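Local atomic coordinates of MTH0777 (Methanothermobacter thermautotrophicus, PDB entry 1KJN), a protein that is of unknown function but belongs to the DUF1890 family and folds as a Rossmann-like alpha/beta domain around a parallel beta sheet. Residues A[8-13]-A[80-85]; A[16-21]-A[137-142]; A[28-33]-A[58-63]. One frame throughout, in Å; residues are numbered along the deposited sequence.

In the fold
From the N terminus, strand 8-12 enters the middle of the parallel sheet, and contact 1 closes a loop of 66 residues by pairing it with strand 81-86. The loop after strand 8-12, residues 16-21, meets residues 137-142 in contact 2, which brings the start of helix 21-34 up against the loop following the outermost strand 132-136. Contacts 1 and 2 therefore cross along the chain. Contact 3, between helix 21-34 and the loop 58-63, is nested inside both and ties the helix to the approach to the other outermost strand, 63-66. Helix 21-34 lies against contact 1, where M11 packs on T28 and S29. Contacts 2 and 3 both touch the second subunit.

Contact 1 of 3, residues A[8-13]-A[80-85]; sequences KALMVL and EFLAGF
M11, a selenomethionine, and F85 meet obliquely where the paired strands 8-12 and 81-85 run out. CG anti to the backbone N (chi1 -177°) and the extended chi2 carry SE to the rim of the F85 ring, 4.0 Å from F85 CE1; the bend at chi3 turns only the terminal CE, which packs on T28 and S29 of helix 21-34. This is a Met-aromatic contact made at the ring edge, the selenium lying 77° off the ring normal. L13 runs alongside F85 in the same direction, its CD2 touching F85 CD1 at 3.5 Å. A9, M11, F81 and A83 point to one face of the sheet, the one helix 21-34 reaches at M11.

The pair forms the centre of a Rossmann-like parallel sheet, with main-chain bonds alternating in direction; the shortest, V12 N to A83 O at 2.7 Å, is also nearly straight. L10, V12 and L82 point to the other face, which helix 89-102 covers, F98 on L10 and V12 and A99 on L82. Here L82 CD1 crosses obliquely to V12 CG2 at 3.9 Å and also leans over L10 O. G84, beside V12, adds no side chain. At the entrance to the strands E80 bends at chi2 (60°), turning its carboxylate back to the neighbouring strand: E80 OE1 accepts the K8 N-H at 2.8 Å, nearly along its C-O axis, while E80 N donates to K8 O, also at 2.8 Å.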
loop_
_atom_site.group_PDB
_atom_site.type_symbol
_atom_site.label_atom_id
_atom_site.label_comp_id
_atom_site.label_asym_id
_atom_site.label_seq_id
_atom_site.Cartn_x
_atom_site.Cartn_y
_atom_site.Cartn_z
ATOM N N LYS A 8 6.944 -10.801 20.794
ATOM C CA LYS A 8 6.618 -10.958 19.394
ATOM C C LYS A 8 5.148 -10.675 19.179
ATOM O O LYS A 8 4.307 -10.923 20.055
ATOM C CB LYS A 8 6.959 -12.383 18.936
ATOM C CG LYS A 8 8.460 -12.706 19.018
ATOM C CD LYS A 8 8.750 -14.181 18.829
ATOM C CE LYS A 8 8.353 -14.665 17.446
ATOM N NZ LYS A 8 8.338 -16.162 17.390
ATOM N N ALA A 9 4.849 -10.101 18.026
ATOM C CA ALA A 9 3.476 -9.798 17.690
ATOM C C ALA A 9 3.128 -10.419 16.350
ATOM O O ALA A 9 3.987 -10.577 15.479
ATOM C CB ALA A 9 3.252 -8.306 17.664
ATOM N N LEU A 10 1.889 -10.882 16.237
ATOM C CA LEU A 10 1.422 -11.474 14.987
ATOM C C LEU A 10 0.331 -10.567 14.443
ATOM O O LEU A 10 -0.586 -10.167 15.173
ATOM C CB LEU A 10 0.868 -12.889 15.191
ATOM C CG LEU A 10 0.313 -13.596 13.949
ATOM C CD1 LEU A 10 1.444 -13.829 12.958
ATOM C CD2 LEU A 10 -0.347 -14.925 14.346
HETATM N N MSE A 11 0.455 -10.242 13.159
HETATM C CA MSE A 11 -0.484 -9.373 12.470
HETATM C C MSE A 11 -1.177 -10.159 11.365
HETATM O O MSE A 11 -0.522 -10.663 10.442
HETATM C CB MSE A 11 0.259 -8.161 11.890
HETATM C CG MSE A 11 -0.662 -7.160 11.199
HETATM SE SE MSE A 11 0.233 -5.477 10.748
HETATM C CE MSE A 11 0.555 -4.858 12.545
ATOM N N VAL A 12 -2.503 -10.209 11.431
ATOM C CA VAL A 12 -3.309 -10.967 10.463
ATOM C C VAL A 12 -4.018 -10.029 9.503
ATOM O O VAL A 12 -4.675 -9.081 9.942
ATOM C CB VAL A 12 -4.375 -11.819 11.190
ATOM C CG1 VAL A 12 -5.203 -12.630 10.197
ATOM C CG2 VAL A 12 -3.698 -12.729 12.208
ATOM N N LEU A 13 -3.896 -10.305 8.202
ATOM C CA LEU A 13 -4.529 -9.466 7.187
ATOM C C LEU A 13 -5.624 -10.186 6.404
ATOM O O LEU A 13 -5.563 -11.400 6.190
ATOM C CB LEU A 13 -3.486 -8.914 6.201
ATOM C CG LEU A 13 -2.224 -8.285 6.796
ATOM C CD1 LEU A 13 -1.319 -7.801 5.663
ATOM C CD2 LEU A 13 -2.577 -7.133 7.719
ATOM N N GLU A 80 2.985 -12.343 22.103
ATOM C CA GLU A 80 2.491 -11.568 23.235
ATOM C C GLU A 80 1.388 -10.584 22.818
ATOM O O GLU A 80 0.713 -9.995 23.660
ATOM C CB GLU A 80 3.656 -10.811 23.891
ATOM C CG GLU A 80 4.638 -11.681 24.690
ATOM C CD GLU A 80 5.329 -12.766 23.861
ATOM O OE1 GLU A 80 6.054 -12.425 22.904
ATOM O OE2 GLU A 80 5.161 -13.970 24.171
ATOM N N PHE A 81 1.214 -10.403 21.516
ATOM C CA PHE A 81 0.197 -9.491 21.004
ATOM C C PHE A 81 -0.327 -9.982 19.656
ATOM O O PHE A 81 0.433 -10.475 18.841
ATOM C CB PHE A 81 0.777 -8.077 20.856
ATOM C CG PHE A 81 -0.246 -7.044 20.457
ATOM C CD1 PHE A 81 -0.146 -6.368 19.233
ATOM C CD2 PHE A 81 -1.319 -6.748 21.302
ATOM C CE1 PHE A 81 -1.115 -5.417 18.856
ATOM C CE2 PHE A 81 -2.295 -5.797 20.937
ATOM C CZ PHE A 81 -2.191 -5.127 19.718
ATOM N N LEU A 82 -1.625 -9.814 19.425
ATOM C CA LEU A 82 -2.253 -10.235 18.180
ATOM C C LEU A 82 -3.103 -9.105 17.597
ATOM O O LEU A 82 -3.990 -8.565 18.258
ATOM C CB LEU A 82 -3.131 -11.480 18.420
ATOM C CG LEU A 82 -4.047 -12.003 17.303
ATOM C CD1 LEU A 82 -3.243 -12.351 16.042
ATOM C CD2 LEU A 82 -4.814 -13.212 17.815
ATOM N N ALA A 83 -2.838 -8.765 16.342
ATOM C CA ALA A 83 -3.590 -7.717 15.670
ATOM C C ALA A 83 -4.150 -8.263 14.368
ATOM O O ALA A 83 -3.441 -8.905 13.586
ATOM C CB ALA A 83 -2.715 -6.511 15.418
ATOM N N GLY A 84 -5.444 -8.053 14.175
ATOM C CA GLY A 84 -6.115 -8.520 12.979
ATOM C C GLY A 84 -6.964 -7.458 12.290
ATOM O O GLY A 84 -7.790 -6.798 12.931
ATOM N N PHE A 85 -6.706 -7.263 10.994
ATOM C CA PHE A 85 -7.457 -6.324 10.168
ATOM C C PHE A 85 -8.676 -7.086 9.715
ATOM O O PHE A 85 -8.568 -8.233 9.266
ATOM C CB PHE A 85 -6.619 -5.856 8.966
ATOM C CG PHE A 85 -5.618 -4.815 9.327
ATOM C CD1 PHE A 85 -4.404 -5.174 9.902
ATOM C CD2 PHE A 85 -5.900 -3.467 9.119
ATOM C CE1 PHE A 85 -3.481 -4.205 10.266
ATOM C CE2 PHE A 85 -4.986 -2.492 9.482
ATOM C CZ PHE A 85 -3.767 -2.854 10.058
#

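Contact 2 of 3, residues A[16-21]-A[137-142]; sequences PESPVQ and RAHHNP
The two loops come together with S18 CA 5.3 Å from H139 CA, and a single weak backbone bond, V20 N to H139 O, spans them. S18 to Q21 form a type I beta turn that leads into helix 21-34, and both segments follow the C-terminal ends of parallel strands of the Rossmann-like sheet, one central and one outermost.

H139 and V20 carry most of the contact. The H139 CG is anti to the backbone N (chi1 179°), which brings the ring back to the P19 CD corner and the S18 side chain. P19 CD sits over one ring face in a CH-pi contact, 3.9 Å from the H139 ring centroid and offset toward the rim. H140 ND1 lies in the plane of the same ring, 3.0 Å from H139 ND1; either nitrogen could be the donor, so the two imidazoles probably adopt complementary protonation states. An alanine at H139 would remove the ring, and would probably leave P19 without its flat platform and H140 ND1 without its partner.

N141 OD1 caps A143 N at the start of helix 143-153. L50 of the second subunit packs on V20 and P142, setting this junction beside the dimer interface. V20 drives into the 137-142 backbone: its CG1, anti to its own carbonyl carbon, presses on H139 O at 3.1 Å and reaches P142 CB at 4.2 Å.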
loop_
_atom_site.group_PDB
_atom_site.type_symbol
_atom_site.label_atom_id
_atom_site.label_comp_id
_atom_site.label_asym_id
_atom_site.label_seq_id
_atom_site.Cartn_x
_atom_site.Cartn_y
_atom_site.Cartn_z
ATOM N N PRO A 16 -7.040 -8.277 0.307
ATOM C CA PRO A 16 -6.738 -6.891 -0.052
ATOM C C PRO A 16 -7.673 -6.366 -1.150
ATOM O O PRO A 16 -7.662 -6.866 -2.282
ATOM C CB PRO A 16 -5.296 -6.989 -0.542
ATOM C CG PRO A 16 -5.304 -8.318 -1.279
ATOM C CD PRO A 16 -6.133 -9.225 -0.374
ATOM N N GLU A 17 -8.528 -5.419 -0.786
ATOM C CA GLU A 17 -9.453 -4.788 -1.721
ATOM C C GLU A 17 -9.307 -3.283 -1.461
ATOM O O GLU A 17 -8.962 -2.508 -2.364
ATOM C CB GLU A 17 -10.907 -5.220 -1.468
ATOM C CG GLU A 17 -11.263 -6.674 -1.844
ATOM C CD GLU A 17 -12.710 -7.064 -1.467
ATOM O OE1 GLU A 17 -13.293 -6.439 -0.551
ATOM O OE2 GLU A 17 -13.267 -8.005 -2.081
ATOM N N SER A 18 -9.538 -2.882 -0.213
ATOM C CA SER A 18 -9.441 -1.482 0.174
ATOM C C SER A 18 -7.984 -1.063 0.181
ATOM O O SER A 18 -7.146 -1.704 0.801
ATOM C CB SER A 18 -10.020 -1.249 1.574
ATOM O OG SER A 18 -11.245 -1.936 1.746
ATOM N N PRO A 19 -7.666 0.017 -0.537
ATOM C CA PRO A 19 -6.295 0.514 -0.597
ATOM C C PRO A 19 -5.694 0.938 0.738
ATOM O O PRO A 19 -4.472 1.115 0.824
ATOM C CB PRO A 19 -6.377 1.666 -1.598
ATOM C CG PRO A 19 -7.848 2.029 -1.621
ATOM C CD PRO A 19 -8.541 0.719 -1.490
ATOM N N VAL A 20 -6.511 1.061 1.790
ATOM C CA VAL A 20 -5.940 1.449 3.083
ATOM C C VAL A 20 -5.311 0.300 3.855
ATOM O O VAL A 20 -4.446 0.546 4.707
ATOM C CB VAL A 20 -6.963 2.108 4.062
ATOM C CG1 VAL A 20 -7.547 3.387 3.476
ATOM C CG2 VAL A 20 -8.046 1.099 4.482
ATOM N N GLN A 21 -5.663 -0.944 3.511
ATOM C CA GLN A 21 -5.165 -2.084 4.290
ATOM C C GLN A 21 -3.673 -2.317 4.364
ATOM O O GLN A 21 -3.096 -2.231 5.443
ATOM C CB GLN A 21 -5.877 -3.385 3.933
ATOM C CG GLN A 21 -5.662 -4.451 4.998
ATOM C CD GLN A 21 -6.386 -5.757 4.698
ATOM O OE1 GLN A 21 -6.580 -6.583 5.589
ATOM N NE2 GLN A 21 -6.779 -5.955 3.440
ATOM N N ARG A 137 -15.221 3.850 9.166
ATOM C CA ARG A 137 -15.754 3.804 7.812
ATOM C C ARG A 137 -14.665 4.379 6.903
ATOM O O ARG A 137 -14.597 5.589 6.677
ATOM C CB ARG A 137 -17.034 4.652 7.717
ATOM C CG ARG A 137 -18.231 4.096 8.495
ATOM C CD ARG A 137 -19.374 5.123 8.659
ATOM N NE ARG A 137 -19.035 6.170 9.626
ATOM C CZ ARG A 137 -18.950 7.469 9.349
ATOM N NH1 ARG A 137 -19.187 7.920 8.118
ATOM N NH2 ARG A 137 -18.585 8.319 10.303
ATOM N N ALA A 138 -13.791 3.516 6.399
ATOM C CA ALA A 138 -12.712 3.981 5.540
ATOM C C ALA A 138 -12.424 3.028 4.394
ATOM O O ALA A 138 -12.384 1.805 4.577
ATOM C CB ALA A 138 -11.425 4.199 6.370
ATOM N N HIS A 139 -12.172 3.602 3.225
ATOM C CA HIS A 139 -11.842 2.817 2.052
ATOM C C HIS A 139 -10.502 3.253 1.459
ATOM O O HIS A 139 -9.586 2.443 1.338
ATOM C CB HIS A 139 -12.929 2.935 1.000
ATOM C CG HIS A 139 -12.632 2.171 -0.248
ATOM N ND1 HIS A 139 -12.086 2.763 -1.374
ATOM C CD2 HIS A 139 -12.779 0.859 -0.551
ATOM C CE1 HIS A 139 -11.912 1.848 -2.306
ATOM N NE2 HIS A 139 -12.324 0.680 -1.833
ATOM N N HIS A 140 -10.393 4.521 1.071
ATOM C CA HIS A 140 -9.153 5.019 0.489
ATOM C C HIS A 140 -8.360 5.994 1.348
ATOM O O HIS A 140 -7.158 6.102 1.180
ATOM C CB HIS A 140 -9.382 5.584 -0.921
ATOM C CG HIS A 140 -10.646 6.365 -1.063
ATOM N ND1 HIS A 140 -11.890 5.768 -1.094
ATOM C CD2 HIS A 140 -10.868 7.697 -1.163
ATOM C CE1 HIS A 140 -12.822 6.697 -1.202
ATOM N NE2 HIS A 140 -12.226 7.880 -1.247
ATOM N N ASN A 141 -9.021 6.677 2.279
ATOM C CA ASN A 141 -8.336 7.621 3.169
ATOM C C ASN A 141 -8.036 6.881 4.473
ATOM O O ASN A 141 -8.938 6.516 5.224
ATOM C CB ASN A 141 -9.208 8.855 3.447
ATOM C CG ASN A 141 -8.501 9.907 4.319
ATOM O OD1 ASN A 141 -7.425 9.670 4.862
ATOM N ND2 ASN A 141 -9.103 11.094 4.417
ATOM N N PRO A 142 -6.750 6.704 4.787
ATOM C CA PRO A 142 -6.350 6.000 6.010
ATOM C C PRO A 142 -6.474 6.814 7.294
ATOM O O PRO A 142 -6.539 6.236 8.377
ATOM C CB PRO A 142 -4.892 5.691 5.739
ATOM C CG PRO A 142 -4.437 6.952 5.043
ATOM C CD PRO A 142 -5.580 7.246 4.082
#

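Contact 3 of 3, residues A[28-33]-A[58-63]; sequences TSHKLK and GIYTDE
I59 opens the contact with its backbone: I59 O lies 3.4 Å from K33 CE, while its CG2 branch turns back to cover the centre of one face of the Y60 ring. The Y60 ring in turn stands beside H30 on helix 21-34, both side chains pointing the same way. Their planes are nearly perpendicular (89°), and the edge of the tyrosine is directed toward the imidazole face in an offset edge-to-face pair, with Y60 CD1 3.5 Å from H30 CD2. Y60 OH is hydrogen-bonded to D55 OD1 and E57 N, both of the second subunit.

Y60 O then receives the hydroxyl of S29, S29 OG to Y60 O at 2.5 Å, in the carbonyl plane; S29 OG reaches it by lying anti to its own backbone N. K33 CD passes the same carbonyl oxygen, Y60 O, at 3.2 Å. Next in line, T61 CG2 rests on S29 OG at 3.6 Å.

D62 meets K33 tip to tip. Bends at chi3 and chi4 curl the lysine round the loop, so that K33 NZ forms a salt bridge with D62 OD1 at 2.7 Å, using the syn lone pair. D62 OD2 takes the V39 backbone N of strand 38-43, which fixes the rotation of the carboxylate. Helix 21-34 thus holds the loop before edge strand 63-66 through the H30 ring that receives the tyrosine edge, the S29 hydroxyl and the K33 charge, and the paired charges probably keep D62 ionised.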
loop_
_atom_site.group_PDB
_atom_site.type_symbol
_atom_site.label_atom_id
_atom_site.label_comp_id
_atom_site.label_asym_id
_atom_site.label_seq_id
_atom_site.Cartn_x
_atom_site.Cartn_y
_atom_site.Cartn_z
ATOM N N THR A 28 1.066 0.055 11.292
ATOM C CA THR A 28 0.856 -0.544 12.605
ATOM C C THR A 28 2.066 -1.393 12.999
ATOM O O THR A 28 2.516 -1.315 14.136
ATOM C CB THR A 28 -0.407 -1.406 12.611
ATOM O OG1 THR A 28 -1.491 -0.634 12.085
ATOM C CG2 THR A 28 -0.770 -1.869 14.047
ATOM N N SER A 29 2.628 -2.145 12.048
ATOM C CA SER A 29 3.793 -2.985 12.339
ATOM C C SER A 29 4.997 -2.133 12.747
ATOM O O SER A 29 5.782 -2.508 13.623
ATOM C CB SER A 29 4.156 -3.868 11.148
ATOM O OG SER A 29 5.359 -4.587 11.401
ATOM N N HIS A 30 5.142 -0.990 12.095
ATOM C CA HIS A 30 6.214 -0.081 12.421
ATOM C C HIS A 30 5.985 0.444 13.831
ATOM O O HIS A 30 6.938 0.609 14.582
ATOM C CB HIS A 30 6.259 1.085 11.449
ATOM C CG HIS A 30 7.229 2.153 11.840
ATOM N ND1 HIS A 30 6.825 3.402 12.273
ATOM C CD2 HIS A 30 8.584 2.176 11.834
ATOM C CE1 HIS A 30 7.890 4.145 12.508
ATOM N NE2 HIS A 30 8.972 3.425 12.249
ATOM N N LYS A 31 4.733 0.730 14.184
ATOM C CA LYS A 31 4.435 1.225 15.528
ATOM C C LYS A 31 4.850 0.185 16.564
ATOM O O LYS A 31 5.445 0.521 17.586
ATOM C CB LYS A 31 2.946 1.517 15.682
ATOM C CG LYS A 31 2.459 2.668 14.836
ATOM C CD LYS A 31 3.036 4.006 15.308
ATOM C CE LYS A 31 2.247 4.580 16.470
ATOM N NZ LYS A 31 2.726 5.957 16.806
ATOM N N LEU A 32 4.556 -1.082 16.275
ATOM C CA LEU A 32 4.875 -2.165 17.177
ATOM C C LEU A 32 6.375 -2.373 17.314
ATOM O O LEU A 32 6.863 -2.609 18.419
ATOM C CB LEU A 32 4.158 -3.457 16.740
ATOM C CG LEU A 32 2.636 -3.444 16.943
ATOM C CD1 LEU A 32 1.979 -4.682 16.351
ATOM C CD2 LEU A 32 2.317 -3.342 18.421
ATOM N N LYS A 33 7.106 -2.259 16.205
ATOM C CA LYS A 33 8.561 -2.420 16.217
ATOM C C LYS A 33 9.212 -1.284 16.997
ATOM O O LYS A 33 10.310 -1.429 17.526
ATOM C CB LYS A 33 9.131 -2.456 14.793
ATOM C CG LYS A 33 8.858 -3.771 14.053
ATOM C CD LYS A 33 9.292 -3.711 12.590
ATOM C CE LYS A 33 10.810 -3.536 12.429
ATOM N NZ LYS A 33 11.599 -4.562 13.192
ATOM N N GLY A 58 12.239 -4.734 3.657
ATOM C CA GLY A 58 11.865 -5.436 4.877
ATOM C C GLY A 58 12.201 -4.650 6.137
ATOM O O GLY A 58 12.585 -5.219 7.160
ATOM N N ILE A 59 12.036 -3.334 6.057
ATOM C CA ILE A 59 12.325 -2.414 7.153
ATOM C C ILE A 59 11.231 -2.307 8.213
ATOM O O ILE A 59 11.527 -2.095 9.386
ATOM C CB ILE A 59 12.591 -0.985 6.586
ATOM C CG1 ILE A 59 13.863 -0.992 5.738
ATOM C CG2 ILE A 59 12.673 0.059 7.713
ATOM C CD1 ILE A 59 14.012 0.233 4.879
ATOM N N TYR A 60 9.974 -2.457 7.804
ATOM C CA TYR A 60 8.840 -2.314 8.723
ATOM C C TYR A 60 8.185 -3.592 9.281
ATOM O O TYR A 60 7.252 -3.524 10.085
ATOM C CB TYR A 60 7.804 -1.409 8.072
ATOM C CG TYR A 60 8.359 -0.050 7.681
ATOM C CD1 TYR A 60 8.825 0.839 8.649
ATOM C CD2 TYR A 60 8.357 0.374 6.351
ATOM C CE1 TYR A 60 9.262 2.127 8.303
ATOM C CE2 TYR A 60 8.805 1.666 5.998
ATOM C CZ TYR A 60 9.242 2.533 6.979
ATOM O OH TYR A 60 9.588 3.837 6.651
ATOM N N THR A 61 8.664 -4.750 8.850
ATOM C CA THR A 61 8.153 -6.034 9.341
ATOM C C THR A 61 9.356 -6.952 9.490
ATOM O O THR A 61 10.396 -6.722 8.877
ATOM C CB THR A 61 7.149 -6.706 8.378
ATOM O OG1 THR A 61 7.824 -7.057 7.165
ATOM C CG2 THR A 61 5.970 -5.782 8.074
ATOM N N ASP A 62 9.211 -8.015 10.266
ATOM C CA ASP A 62 10.335 -8.913 10.484
ATOM C C ASP A 62 10.227 -10.260 9.803
ATOM O O ASP A 62 11.223 -10.826 9.334
ATOM C CB ASP A 62 10.538 -9.090 11.987
ATOM C CG ASP A 62 10.754 -7.764 12.683
ATOM O OD1 ASP A 62 11.790 -7.130 12.409
ATOM O OD2 ASP A 62 9.871 -7.327 13.451
ATOM N N GLU A 63 9.004 -10.753 9.721
ATOM C CA GLU A 63 8.760 -12.048 9.136
ATOM C C GLU A 63 7.377 -12.059 8.495
ATOM O O GLU A 63 6.500 -11.271 8.856
ATOM C CB GLU A 63 8.844 -13.099 10.255
ATOM C CG GLU A 63 8.767 -14.539 9.791
ATOM C CD GLU A 63 8.754 -15.545 10.933
ATOM O OE1 GLU A 63 8.987 -16.741 10.654
ATOM O OE2 GLU A 63 8.480 -15.162 12.100
#